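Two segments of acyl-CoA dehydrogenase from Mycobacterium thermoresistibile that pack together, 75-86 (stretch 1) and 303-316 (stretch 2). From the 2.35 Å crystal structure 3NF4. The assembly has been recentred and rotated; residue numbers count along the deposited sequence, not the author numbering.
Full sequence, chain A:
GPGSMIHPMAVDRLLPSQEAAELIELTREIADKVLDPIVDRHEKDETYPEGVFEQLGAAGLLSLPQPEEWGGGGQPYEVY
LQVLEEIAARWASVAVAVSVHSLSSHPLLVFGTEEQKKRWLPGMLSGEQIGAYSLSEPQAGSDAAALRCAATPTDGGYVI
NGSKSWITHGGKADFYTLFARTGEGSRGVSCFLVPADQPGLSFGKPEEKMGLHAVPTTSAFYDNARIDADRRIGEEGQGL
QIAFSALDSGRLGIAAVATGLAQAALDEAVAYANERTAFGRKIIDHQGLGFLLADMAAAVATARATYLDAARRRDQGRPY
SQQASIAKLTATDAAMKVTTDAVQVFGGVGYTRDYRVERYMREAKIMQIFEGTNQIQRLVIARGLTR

Stretch 1 75-86: QPYEVYLQVLEE
Stretch 2, residues 303-316: ARATYLDAARRRDQ

How do the two backbones lie against each other? Helix 77-86, preceded by Pro-76 at its N-cap position, and helix 303-315 run roughly antiparallel, with 144° between their directions and 8.9 Å between axes at closest approach. The CA of Tyr-77 is 5.5 Å from the CA of Ala-311, and the CA of Pro-76 is 6.0 Å from that of Asp-315. Phi/psi is near -60/-40 for most residues in both helices, with Val-79 (-101/-49) the clearest departure, and 654 Å² is buried.

What holds Tyr-77, which has the most covered surface? Its chi1 of -99° lies between wells, and its ring presents one face to Arg-314, extended with chi1 to chi3 all t. The guanidinium CZ of Arg-314 stands 3.9 Å from the Tyr-77 ring centroid, a cation-pi contact with the positive charge facing the ring's pi electrons, while Arg-314 CD makes a CH-pi contact at 3.8 Å. Tyr-77 CB, which points toward stretch 2, meets Ala-311 CB at 4.0 Å.

What does Asp-315 do at the start of the first helix? The first turn leaves backbone N-H groups free, and the carboxylate (chi1 m) accepts two: Tyr-77 N to Asp-315 OD1 is 2.8 Å, and Glu-78 N to Asp-315 OD2 is 3.1 Å. A water donates to Asp-315 OD2 (2.7 Å) and to OE1 of the extended Glu-78 (2.8 Å), linking the two acids.

What anchors the other end, around Tyr-307? With chi1 p (81°), Tyr-307 points its OH at Glu-85 OE1, donating a 2.6 Å hydrogen bond. Glu-85 (chi1 and chi2 t) also forms a salt bridge with Arg-304: Arg-304 NE to Glu-85 OE1 and Arg-304 NH2 to Glu-85 OE2 are both 3.0 Å. Between the two polar ends, Leu-81 (m, t) packs its CB 3.7 Å from Tyr-307 CE1 and its CD1 3.9 Å from Ala-311 CB.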

# COMPACT_ATOMS: atom_id res chain seq x y z
N GLN A 75 26.89 -5.71 -27.54
CA GLN A 75 26.50 -4.71 -26.56
C GLN A 75 26.37 -5.20 -25.11
O GLN A 75 25.89 -6.32 -24.86
CB GLN A 75 25.20 -4.03 -27.01
CG GLN A 75 25.30 -3.34 -28.39
CD GLN A 75 26.18 -2.09 -28.36
OE1 GLN A 75 26.30 -1.41 -27.34
NE2 GLN A 75 26.80 -1.79 -29.50
N PRO A 76 26.80 -4.38 -24.14
CA PRO A 76 26.48 -4.72 -22.75
C PRO A 76 24.98 -4.52 -22.44
O PRO A 76 24.27 -3.80 -23.17
CB PRO A 76 27.35 -3.75 -21.93
CG PRO A 76 27.59 -2.60 -22.86
CD PRO A 76 27.68 -3.19 -24.23
N TYR A 77 24.52 -5.16 -21.38
CA TYR A 77 23.13 -5.08 -20.93
C TYR A 77 22.66 -3.67 -20.57
O TYR A 77 21.53 -3.30 -20.86
CB TYR A 77 22.87 -6.10 -19.81
CG TYR A 77 22.20 -7.36 -20.34
CD1 TYR A 77 22.75 -8.09 -21.41
CD2 TYR A 77 20.99 -7.80 -19.79
CE1 TYR A 77 22.09 -9.26 -21.91
CE2 TYR A 77 20.33 -8.96 -20.28
CZ TYR A 77 20.89 -9.68 -21.33
OH TYR A 77 20.22 -10.80 -21.79
N GLU A 78 23.56 -2.87 -19.99
CA GLU A 78 23.33 -1.45 -19.70
C GLU A 78 22.89 -0.66 -20.95
O GLU A 78 22.20 0.36 -20.82
CB GLU A 78 24.59 -0.86 -19.04
CG GLU A 78 24.57 0.61 -18.63
CD GLU A 78 25.91 1.09 -17.97
OE1 GLU A 78 27.01 0.54 -18.23
OE2 GLU A 78 25.86 2.05 -17.17
N VAL A 79 23.27 -1.13 -22.15
CA VAL A 79 22.80 -0.52 -23.40
C VAL A 79 21.65 -1.33 -24.02
O VAL A 79 20.60 -0.76 -24.37
CB VAL A 79 23.95 -0.28 -24.46
CG1 VAL A 79 23.42 0.38 -25.70
CG2 VAL A 79 25.04 0.57 -23.90
N TYR A 80 21.82 -2.64 -24.14
CA TYR A 80 20.74 -3.49 -24.69
C TYR A 80 19.37 -3.25 -24.03
O TYR A 80 18.38 -3.02 -24.73
CB TYR A 80 21.12 -4.98 -24.66
CG TYR A 80 19.97 -5.93 -24.82
CD1 TYR A 80 19.16 -5.89 -25.96
CD2 TYR A 80 19.68 -6.89 -23.85
CE1 TYR A 80 18.09 -6.78 -26.12
CE2 TYR A 80 18.62 -7.78 -23.99
CZ TYR A 80 17.83 -7.72 -25.14
OH TYR A 80 16.78 -8.59 -25.33
N LEU A 81 19.33 -3.26 -22.69
CA LEU A 81 18.06 -3.15 -21.96
C LEU A 81 17.33 -1.82 -22.18
O LEU A 81 16.08 -1.80 -22.19
CB LEU A 81 18.26 -3.41 -20.46
CG LEU A 81 18.62 -4.85 -20.06
CD1 LEU A 81 18.89 -4.98 -18.58
CD2 LEU A 81 17.54 -5.84 -20.53
N GLN A 82 18.11 -0.74 -22.36
CA GLN A 82 17.55 0.60 -22.57
C GLN A 82 17.03 0.79 -24.02
O GLN A 82 16.12 1.60 -24.28
CB GLN A 82 18.56 1.72 -22.14
CG GLN A 82 18.96 1.72 -20.64
CD GLN A 82 19.72 2.98 -20.17
OE1 GLN A 82 19.17 4.09 -20.10
NE2 GLN A 82 20.98 2.80 -19.79
N VAL A 83 17.58 0.03 -24.97
CA VAL A 83 17.01 -0.04 -26.33
C VAL A 83 15.65 -0.76 -26.31
O VAL A 83 14.67 -0.32 -26.94
CB VAL A 83 17.94 -0.78 -27.32
CG1 VAL A 83 17.18 -1.09 -28.63
CG2 VAL A 83 19.21 0.02 -27.59
N LEU A 84 15.62 -1.87 -25.57
CA LEU A 84 14.39 -2.61 -25.32
C LEU A 84 13.32 -1.71 -24.66
O LEU A 84 12.15 -1.76 -25.02
CB LEU A 84 14.71 -3.83 -24.45
CG LEU A 84 13.73 -5.01 -24.47
CD1 LEU A 84 13.47 -5.50 -25.93
CD2 LEU A 84 14.21 -6.15 -23.59
N GLU A 85 13.74 -0.86 -23.73
CA GLU A 85 12.82 0.07 -23.09
C GLU A 85 12.17 1.08 -24.08
O GLU A 85 10.97 1.37 -23.99
CB GLU A 85 13.52 0.81 -21.92
CG GLU A 85 12.56 1.46 -20.96
CD GLU A 85 13.11 2.67 -20.20
OE1 GLU A 85 14.14 2.59 -19.48
OE2 GLU A 85 12.46 3.70 -20.28
N GLU A 86 12.98 1.59 -25.01
CA GLU A 86 12.53 2.57 -26.01
C GLU A 86 11.52 1.93 -26.96
O GLU A 86 10.47 2.51 -27.23
CB GLU A 86 13.71 3.18 -26.79
CG GLU A 86 14.64 4.14 -26.00
CD GLU A 86 13.99 5.47 -25.62
OE1 GLU A 86 12.89 5.79 -26.13
OE2 GLU A 86 14.58 6.23 -24.80
N ALA A 303 12.03 2.17 -10.93
CA ALA A 303 12.09 0.92 -11.69
C ALA A 303 13.26 0.92 -12.70
O ALA A 303 13.95 -0.09 -12.84
CB ALA A 303 10.75 0.67 -12.38
N ARG A 304 13.50 2.06 -13.38
CA ARG A 304 14.62 2.17 -14.31
C ARG A 304 15.98 1.98 -13.61
O ARG A 304 16.81 1.18 -14.06
CB ARG A 304 14.60 3.53 -15.04
CG ARG A 304 15.74 3.73 -16.08
CD ARG A 304 15.58 4.95 -17.03
NE ARG A 304 14.30 4.97 -17.73
CZ ARG A 304 13.29 5.80 -17.44
NH1 ARG A 304 13.41 6.69 -16.46
NH2 ARG A 304 12.16 5.73 -18.15
N ALA A 305 16.20 2.69 -12.50
CA ALA A 305 17.46 2.56 -11.73
C ALA A 305 17.74 1.15 -11.18
O ALA A 305 18.88 0.69 -11.14
CB ALA A 305 17.52 3.60 -10.59
N THR A 306 16.68 0.48 -10.73
CA THR A 306 16.78 -0.89 -10.25
C THR A 306 17.20 -1.90 -11.35
O THR A 306 18.10 -2.72 -11.12
CB THR A 306 15.47 -1.32 -9.51
OG1 THR A 306 15.15 -0.34 -8.50
CG2 THR A 306 15.69 -2.62 -8.83
N TYR A 307 16.62 -1.82 -12.55
CA TYR A 307 17.05 -2.79 -13.59
C TYR A 307 18.49 -2.54 -14.08
O TYR A 307 19.23 -3.50 -14.39
CB TYR A 307 16.01 -3.04 -14.73
CG TYR A 307 15.94 -2.03 -15.88
CD1 TYR A 307 16.94 -1.98 -16.85
CD2 TYR A 307 14.85 -1.18 -16.01
CE1 TYR A 307 16.90 -1.07 -17.89
CE2 TYR A 307 14.77 -0.25 -17.09
CZ TYR A 307 15.82 -0.20 -18.02
OH TYR A 307 15.84 0.69 -19.09
N LEU A 308 18.90 -1.28 -14.06
CA LEU A 308 20.24 -0.90 -14.48
C LEU A 308 21.32 -1.30 -13.49
O LEU A 308 22.42 -1.68 -13.90
CB LEU A 308 20.32 0.59 -14.77
CG LEU A 308 19.52 1.11 -15.97
CD1 LEU A 308 19.62 2.63 -15.93
CD2 LEU A 308 20.06 0.52 -17.27
N ASP A 309 21.01 -1.20 -12.19
CA ASP A 309 21.92 -1.66 -11.15
C ASP A 309 22.24 -3.17 -11.35
O ASP A 309 23.42 -3.57 -11.30
CB ASP A 309 21.35 -1.39 -9.76
CG ASP A 309 22.30 -1.80 -8.63
OD1 ASP A 309 22.54 -3.02 -8.44
OD2 ASP A 309 22.79 -0.89 -7.90
N ALA A 310 21.20 -3.98 -11.56
CA ALA A 310 21.39 -5.41 -11.87
C ALA A 310 22.18 -5.64 -13.17
O ALA A 310 23.02 -6.51 -13.21
CB ALA A 310 20.05 -6.13 -11.91
N ALA A 311 21.92 -4.84 -14.20
CA ALA A 311 22.62 -4.95 -15.49
C ALA A 311 24.15 -4.75 -15.39
O ALA A 311 24.94 -5.51 -15.97
CB ALA A 311 22.02 -3.98 -16.50
N ARG A 312 24.57 -3.73 -14.65
CA ARG A 312 25.99 -3.44 -14.48
C ARG A 312 26.72 -4.56 -13.72
O ARG A 312 27.89 -4.84 -14.02
CB ARG A 312 26.20 -2.11 -13.77
CG ARG A 312 25.71 -0.91 -14.52
CD ARG A 312 25.63 0.29 -13.58
NE ARG A 312 26.94 0.89 -13.29
CZ ARG A 312 27.24 1.54 -12.15
NH1 ARG A 312 26.34 1.67 -11.18
NH2 ARG A 312 28.46 2.05 -11.99
N ARG A 313 26.04 -5.20 -12.76
CA ARG A 313 26.58 -6.39 -12.10
C ARG A 313 26.81 -7.56 -13.09
O ARG A 313 27.84 -8.25 -13.03
CB ARG A 313 25.67 -6.84 -10.95
CG ARG A 313 25.63 -5.89 -9.76
CD ARG A 313 24.58 -6.30 -8.71
NE ARG A 313 24.35 -5.23 -7.75
CZ ARG A 313 25.09 -5.01 -6.66
NH1 ARG A 313 26.13 -5.79 -6.38
NH2 ARG A 313 24.80 -4.00 -5.86
N ARG A 314 25.85 -7.78 -14.00
CA ARG A 314 25.97 -8.80 -15.03
C ARG A 314 27.10 -8.48 -16.00
O ARG A 314 27.94 -9.36 -16.30
CB ARG A 314 24.65 -8.97 -15.80
CG ARG A 314 24.77 -9.85 -17.05
CD ARG A 314 23.52 -9.76 -17.91
NE ARG A 314 23.69 -10.47 -19.18
CZ ARG A 314 23.31 -11.73 -19.39
NH1 ARG A 314 22.73 -12.43 -18.43
NH2 ARG A 314 23.50 -12.29 -20.57
N ASP A 315 27.12 -7.23 -16.47
CA ASP A 315 28.16 -6.78 -17.40
C ASP A 315 29.56 -6.96 -16.79
O ASP A 315 30.50 -7.25 -17.53
CB ASP A 315 27.96 -5.33 -17.84
CG ASP A 315 26.70 -5.12 -18.68
OD1 ASP A 315 26.22 -6.07 -19.36
OD2 ASP A 315 26.20 -3.97 -18.67
N GLN A 316 29.68 -6.81 -15.47
CA GLN A 316 30.96 -7.01 -14.78
C GLN A 316 31.29 -8.47 -14.45
O GLN A 316 32.33 -8.74 -13.85
CB GLN A 316 31.05 -6.16 -13.50
CG GLN A 316 31.62 -4.77 -13.71
CD GLN A 316 31.51 -3.90 -12.48
OE1 GLN A 316 31.93 -4.28 -11.38
NE2 GLN A 316 30.95 -2.70 -12.65
O HOH W 1 27.98 -2.04 -17.99